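Local coordinates for protein TetR family transcriptional regulator (Rhodococcus erythropolis, PDB 4ZA6) that probably represses transcription of the quorum-sensing signal degradation gene qsdA, as a DNA-binding regulator of the TetR family, at residues 110-124 with 147-159. Residues are numbered along the deposited sequence; the frame is centred on the assembly and turned at random.
Sequences AMMPGSIESISASIT and GEALVRICDVHLY
V151 is the knob of this contact. Its side chain sits in the hollow between E117, S120, A121 and T124 on helix 115-124. CG2 presses on the backbone there, 3.5 Å from A121 N. V151 CG1, anti to the backbone N of V151 (chi1 168°), turns to E117 CG and S120 CB. One turn back, at G147, the helices close in, and the CA atoms of A121 and E148 come within 4.6 Å. T124 CG2 fills this notch, lying 3.7 Å from G147 CA and touching L150 CD1.

E117 reaches across with an extended chain. R152 NH1 bonds the syn lone pair of E117 OE1 at 3.2 Å in a salt bridge, with the two planar groups nearly perpendicular. E117 OE2 lies 2.6 Å from D155 OD2. Two acid oxygens this close suggest that one of them probably carries a proton. The two carboxylates are almost coplanar. A water links E117 OE1 to E148 OE2. With an alanine in place of E117, R152 would probably lose its carboxylate mate and a gap would open beside V151.

At the far end M111 lays SD against V156 CG1, and the bend at chi3 brings M111 CE to 3.6 Å from Y159 CB.

Within the C-terminal domain, helix segments 115-124 and 147-158 cross at 130°. Helix 47-69 packs against S120 and T124, helix 170-181 backs L150, and Y159 meets F106 edge-to-face and V89 of helix 74-90.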
loop_
_atom_site.group_PDB
_atom_site.type_symbol
_atom_site.label_atom_id
_atom_site.label_comp_id
_atom_site.label_asym_id
_atom_site.label_seq_id
_atom_site.Cartn_x
_atom_site.Cartn_y
_atom_site.Cartn_z
ATOM N N ALA A 110 -4.107 1.723 -6.942
ATOM C CA ALA A 110 -3.096 2.362 -6.098
ATOM C C ALA A 110 -3.191 3.869 -5.933
ATOM O O ALA A 110 -2.802 4.376 -4.889
ATOM C CB ALA A 110 -1.709 2.007 -6.606
ATOM N N MET A 111 -3.572 4.596 -6.990
ATOM C CA MET A 111 -3.509 6.069 -6.962
ATOM C C MET A 111 -4.814 6.824 -7.018
ATOM O O MET A 111 -4.823 8.048 -7.055
ATOM C CB MET A 111 -2.490 6.568 -7.982
ATOM C CG MET A 111 -1.071 6.332 -7.503
ATOM S SD MET A 111 0.120 6.541 -8.801
ATOM C CE MET A 111 -0.053 4.948 -9.717
ATOM N N MET A 112 -5.909 6.092 -6.987
ATOM C CA MET A 112 -7.254 6.615 -6.914
ATOM C C MET A 112 -7.727 6.209 -5.520
ATOM O O MET A 112 -7.330 5.116 -5.081
ATOM C CB MET A 112 -8.140 5.920 -7.969
ATOM C CG MET A 112 -9.516 6.499 -8.076
ATOM S SD MET A 112 -10.563 5.654 -9.248
ATOM C CE MET A 112 -11.120 4.198 -8.260
ATOM N N PRO A 113 -8.607 6.973 -4.815
ATOM C CA PRO A 113 -9.108 6.476 -3.525
ATOM C C PRO A 113 -9.688 5.065 -3.672
ATOM O O PRO A 113 -10.259 4.729 -4.703
ATOM C CB PRO A 113 -10.178 7.501 -3.155
ATOM C CG PRO A 113 -9.663 8.773 -3.749
ATOM C CD PRO A 113 -9.159 8.314 -5.103
ATOM N N GLY A 114 -9.371 4.208 -2.716
ATOM C CA GLY A 114 -9.784 2.808 -2.737
ATOM C C GLY A 114 -9.078 2.054 -1.636
ATOM O O GLY A 114 -8.550 2.675 -0.711
ATOM N N SER A 115 -9.033 0.721 -1.751
ATOM C CA SER A 115 -8.446 -0.179 -0.768
ATOM C C SER A 115 -6.990 0.106 -0.356
ATOM O O SER A 115 -6.705 0.240 0.843
ATOM C CB SER A 115 -8.652 -1.626 -1.195
ATOM O OG SER A 115 -10.033 -1.944 -1.161
ATOM N N ILE A 116 -6.085 0.232 -1.329
ATOM C CA ILE A 116 -4.660 0.501 -1.067
ATOM C C ILE A 116 -4.448 1.831 -0.323
ATOM O O ILE A 116 -3.807 1.824 0.732
ATOM C CB ILE A 116 -3.808 0.395 -2.371
ATOM C CG1 ILE A 116 -3.871 -1.056 -2.945
ATOM C CG2 ILE A 116 -2.333 0.840 -2.103
ATOM C CD1 ILE A 116 -3.412 -1.215 -4.379
ATOM N N GLU A 117 -4.986 2.967 -0.862
ATOM C CA GLU A 117 -4.847 4.266 -0.197
ATOM C C GLU A 117 -5.487 4.297 1.191
ATOM O O GLU A 117 -4.923 4.930 2.066
ATOM C CB GLU A 117 -5.349 5.443 -1.054
ATOM C CG GLU A 117 -4.437 5.827 -2.214
ATOM C CD GLU A 117 -4.766 7.127 -2.935
ATOM O OE1 GLU A 117 -5.917 7.611 -2.844
ATOM O OE2 GLU A 117 -3.847 7.700 -3.553
ATOM N N SER A 118 -6.642 3.619 1.409
ATOM C CA SER A 118 -7.316 3.615 2.728
ATOM C C SER A 118 -6.509 2.934 3.806
ATOM O O SER A 118 -6.406 3.478 4.895
ATOM C CB SER A 118 -8.698 2.964 2.659
ATOM O OG SER A 118 -9.537 3.700 1.786
ATOM N N ILE A 119 -5.961 1.739 3.532
ATOM C CA ILE A 119 -5.148 1.041 4.529
ATOM C C ILE A 119 -3.824 1.789 4.758
ATOM O O ILE A 119 -3.409 1.940 5.907
ATOM C CB ILE A 119 -4.978 -0.479 4.222
ATOM C CG1 ILE A 119 -4.397 -1.265 5.443
ATOM C CG2 ILE A 119 -4.137 -0.722 2.954
ATOM C CD1 ILE A 119 -5.270 -1.344 6.679
ATOM N N SER A 120 -3.201 2.313 3.683
ATOM C CA SER A 120 -1.957 3.083 3.797
ATOM C C SER A 120 -2.210 4.304 4.715
ATOM O O SER A 120 -1.466 4.492 5.676
ATOM C CB SER A 120 -1.468 3.527 2.420
ATOM O OG SER A 120 -1.198 2.408 1.590
ATOM N N ALA A 121 -3.316 5.058 4.470
ATOM C CA ALA A 121 -3.719 6.251 5.258
ATOM C C ALA A 121 -4.072 5.919 6.734
ATOM O O ALA A 121 -3.665 6.653 7.632
ATOM C CB ALA A 121 -4.892 6.949 4.582
ATOM N N SER A 122 -4.790 4.817 6.984
ATOM C CA SER A 122 -5.156 4.419 8.356
ATOM C C SER A 122 -3.956 3.890 9.150
ATOM O O SER A 122 -3.859 4.169 10.341
ATOM C CB SER A 122 -6.321 3.426 8.354
ATOM O OG SER A 122 -5.906 2.187 7.813
ATOM N N ILE A 123 -3.029 3.161 8.507
ATOM C CA ILE A 123 -1.801 2.722 9.198
ATOM C C ILE A 123 -0.910 3.939 9.421
ATOM O O ILE A 123 -0.360 4.083 10.518
ATOM C CB ILE A 123 -1.047 1.586 8.456
ATOM C CG1 ILE A 123 -1.921 0.301 8.366
ATOM C CG2 ILE A 123 0.302 1.291 9.159
ATOM C CD1 ILE A 123 -1.372 -0.782 7.445
ATOM N N THR A 124 -0.808 4.863 8.416
ATOM C CA THR A 124 -0.017 6.093 8.621
ATOM C C THR A 124 -0.574 6.919 9.808
ATOM O O THR A 124 0.196 7.363 10.644
ATOM C CB THR A 124 0.129 6.932 7.342
ATOM O OG1 THR A 124 0.656 6.106 6.302
ATOM C CG2 THR A 124 1.046 8.164 7.552
ATOM N N GLY A 147 -2.163 11.550 7.569
ATOM C CA GLY A 147 -1.948 10.197 7.052
ATOM C C GLY A 147 -2.416 10.088 5.611
ATOM O O GLY A 147 -1.678 9.611 4.752
ATOM N N GLU A 148 -3.639 10.567 5.326
ATOM C CA GLU A 148 -4.200 10.606 3.975
ATOM C C GLU A 148 -3.333 11.501 3.059
ATOM O O GLU A 148 -3.038 11.109 1.929
ATOM C CB GLU A 148 -5.675 11.085 4.027
ATOM C CG GLU A 148 -6.330 11.306 2.674
ATOM C CD GLU A 148 -6.600 10.104 1.789
ATOM O OE1 GLU A 148 -6.455 8.953 2.258
ATOM O OE2 GLU A 148 -6.987 10.323 0.621
ATOM N N ALA A 149 -2.883 12.669 3.574
ATOM C CA ALA A 149 -2.048 13.614 2.822
ATOM C C ALA A 149 -0.685 13.009 2.453
ATOM O O ALA A 149 -0.254 13.154 1.315
ATOM C CB ALA A 149 -1.856 14.894 3.613
ATOM N N LEU A 150 -0.036 12.316 3.406
ATOM C CA LEU A 150 1.259 11.660 3.192
ATOM C C LEU A 150 1.141 10.613 2.078
ATOM O O LEU A 150 1.956 10.614 1.170
ATOM C CB LEU A 150 1.796 10.994 4.491
ATOM C CG LEU A 150 2.436 11.892 5.588
ATOM C CD1 LEU A 150 3.103 11.051 6.659
ATOM C CD2 LEU A 150 3.515 12.817 5.016
ATOM N N VAL A 151 0.092 9.769 2.120
ATOM C CA VAL A 151 -0.149 8.719 1.125
ATOM C C VAL A 151 -0.369 9.343 -0.257
ATOM O O VAL A 151 0.265 8.911 -1.233
ATOM C CB VAL A 151 -1.353 7.828 1.559
ATOM C CG1 VAL A 151 -1.831 6.899 0.427
ATOM C CG2 VAL A 151 -0.991 7.025 2.798
ATOM N N ARG A 152 -1.269 10.335 -0.342
ATOM C CA ARG A 152 -1.596 11.009 -1.614
ATOM C C ARG A 152 -0.395 11.680 -2.279
ATOM O O ARG A 152 -0.323 11.682 -3.503
ATOM C CB ARG A 152 -2.703 12.057 -1.420
ATOM C CG ARG A 152 -4.084 11.490 -1.046
ATOM C CD ARG A 152 -4.794 10.816 -2.193
ATOM N NE ARG A 152 -5.159 11.785 -3.232
ATOM C CZ ARG A 152 -5.648 11.440 -4.417
ATOM N NH1 ARG A 152 -5.799 10.162 -4.731
ATOM N NH2 ARG A 152 -5.968 12.371 -5.307
ATOM N N ILE A 153 0.513 12.306 -1.478
ATOM C CA ILE A 153 1.690 13.023 -2.000
ATOM C C ILE A 153 2.790 12.101 -2.410
ATOM O O ILE A 153 3.557 12.466 -3.290
ATOM C CB ILE A 153 2.273 14.163 -1.104
ATOM C CG1 ILE A 153 2.720 13.699 0.294
ATOM C CG2 ILE A 153 1.442 15.401 -1.139
ATOM C CD1 ILE A 153 3.158 14.717 1.202
ATOM N N CYS A 154 2.902 10.936 -1.740
ATOM C CA CYS A 154 3.949 9.941 -1.954
ATOM C C CYS A 154 3.695 8.959 -3.039
ATOM O O CYS A 154 4.642 8.598 -3.734
ATOM C CB CYS A 154 4.280 9.221 -0.651
ATOM S SG CYS A 154 5.018 10.295 0.599
ATOM N N ASP A 155 2.465 8.415 -3.118
ATOM C CA ASP A 155 2.214 7.337 -4.052
ATOM C C ASP A 155 2.496 7.595 -5.540
ATOM O O ASP A 155 3.079 6.712 -6.200
ATOM C CB ASP A 155 0.930 6.584 -3.764
ATOM C CG ASP A 155 -0.363 7.361 -3.865
ATOM O OD1 ASP A 155 -0.345 8.511 -4.422
ATOM O OD2 ASP A 155 -1.401 6.823 -3.418
ATOM N N VAL A 156 2.235 8.832 -6.031
ATOM C CA VAL A 156 2.533 9.172 -7.437
ATOM C C VAL A 156 4.038 9.148 -7.724
ATOM O O VAL A 156 4.439 8.966 -8.874
ATOM C CB VAL A 156 1.834 10.468 -7.960
ATOM C CG1 VAL A 156 0.323 10.250 -8.098
ATOM C CG2 VAL A 156 2.130 11.663 -7.056
ATOM N N HIS A 157 4.868 9.351 -6.670
ATOM C CA HIS A 157 6.326 9.335 -6.792
ATOM C C HIS A 157 6.815 7.915 -6.733
ATOM O O HIS A 157 7.661 7.531 -7.552
ATOM C CB HIS A 157 7.000 10.220 -5.731
ATOM C CG HIS A 157 6.784 11.673 -5.982
ATOM N ND1 HIS A 157 7.409 12.319 -7.021
ATOM C CD2 HIS A 157 5.965 12.546 -5.358
ATOM C CE1 HIS A 157 6.978 13.566 -6.982
ATOM N NE2 HIS A 157 6.128 13.754 -5.988
ATOM N N LEU A 158 6.290 7.116 -5.780
ATOM C CA LEU A 158 6.663 5.701 -5.707
ATOM C C LEU A 158 6.414 5.007 -7.043
ATOM O O LEU A 158 7.265 4.248 -7.518
ATOM C CB LEU A 158 5.896 5.007 -4.579
ATOM C CG LEU A 158 6.096 3.501 -4.418
ATOM C CD1 LEU A 158 7.588 3.116 -4.328
ATOM C CD2 LEU A 158 5.304 2.983 -3.235
ATOM N N TYR A 159 5.262 5.284 -7.659
ATOM C CA TYR A 159 4.858 4.656 -8.910
ATOM C C TYR A 159 5.095 5.510 -10.146
ATOM O O TYR A 159 4.461 5.242 -11.165
ATOM C CB TYR A 159 3.379 4.198 -8.814
ATOM C CG TYR A 159 3.096 3.312 -7.623
ATOM C CD1 TYR A 159 3.667 2.046 -7.521
ATOM C CD2 TYR A 159 2.274 3.742 -6.587
ATOM C CE1 TYR A 159 3.452 1.247 -6.404
ATOM C CE2 TYR A 159 2.058 2.952 -5.459
ATOM C CZ TYR A 159 2.630 1.697 -5.385
ATOM O OH TYR A 159 2.416 0.908 -4.285
HETATM O O HOH W 1 -7.443 8.216 -0.906
#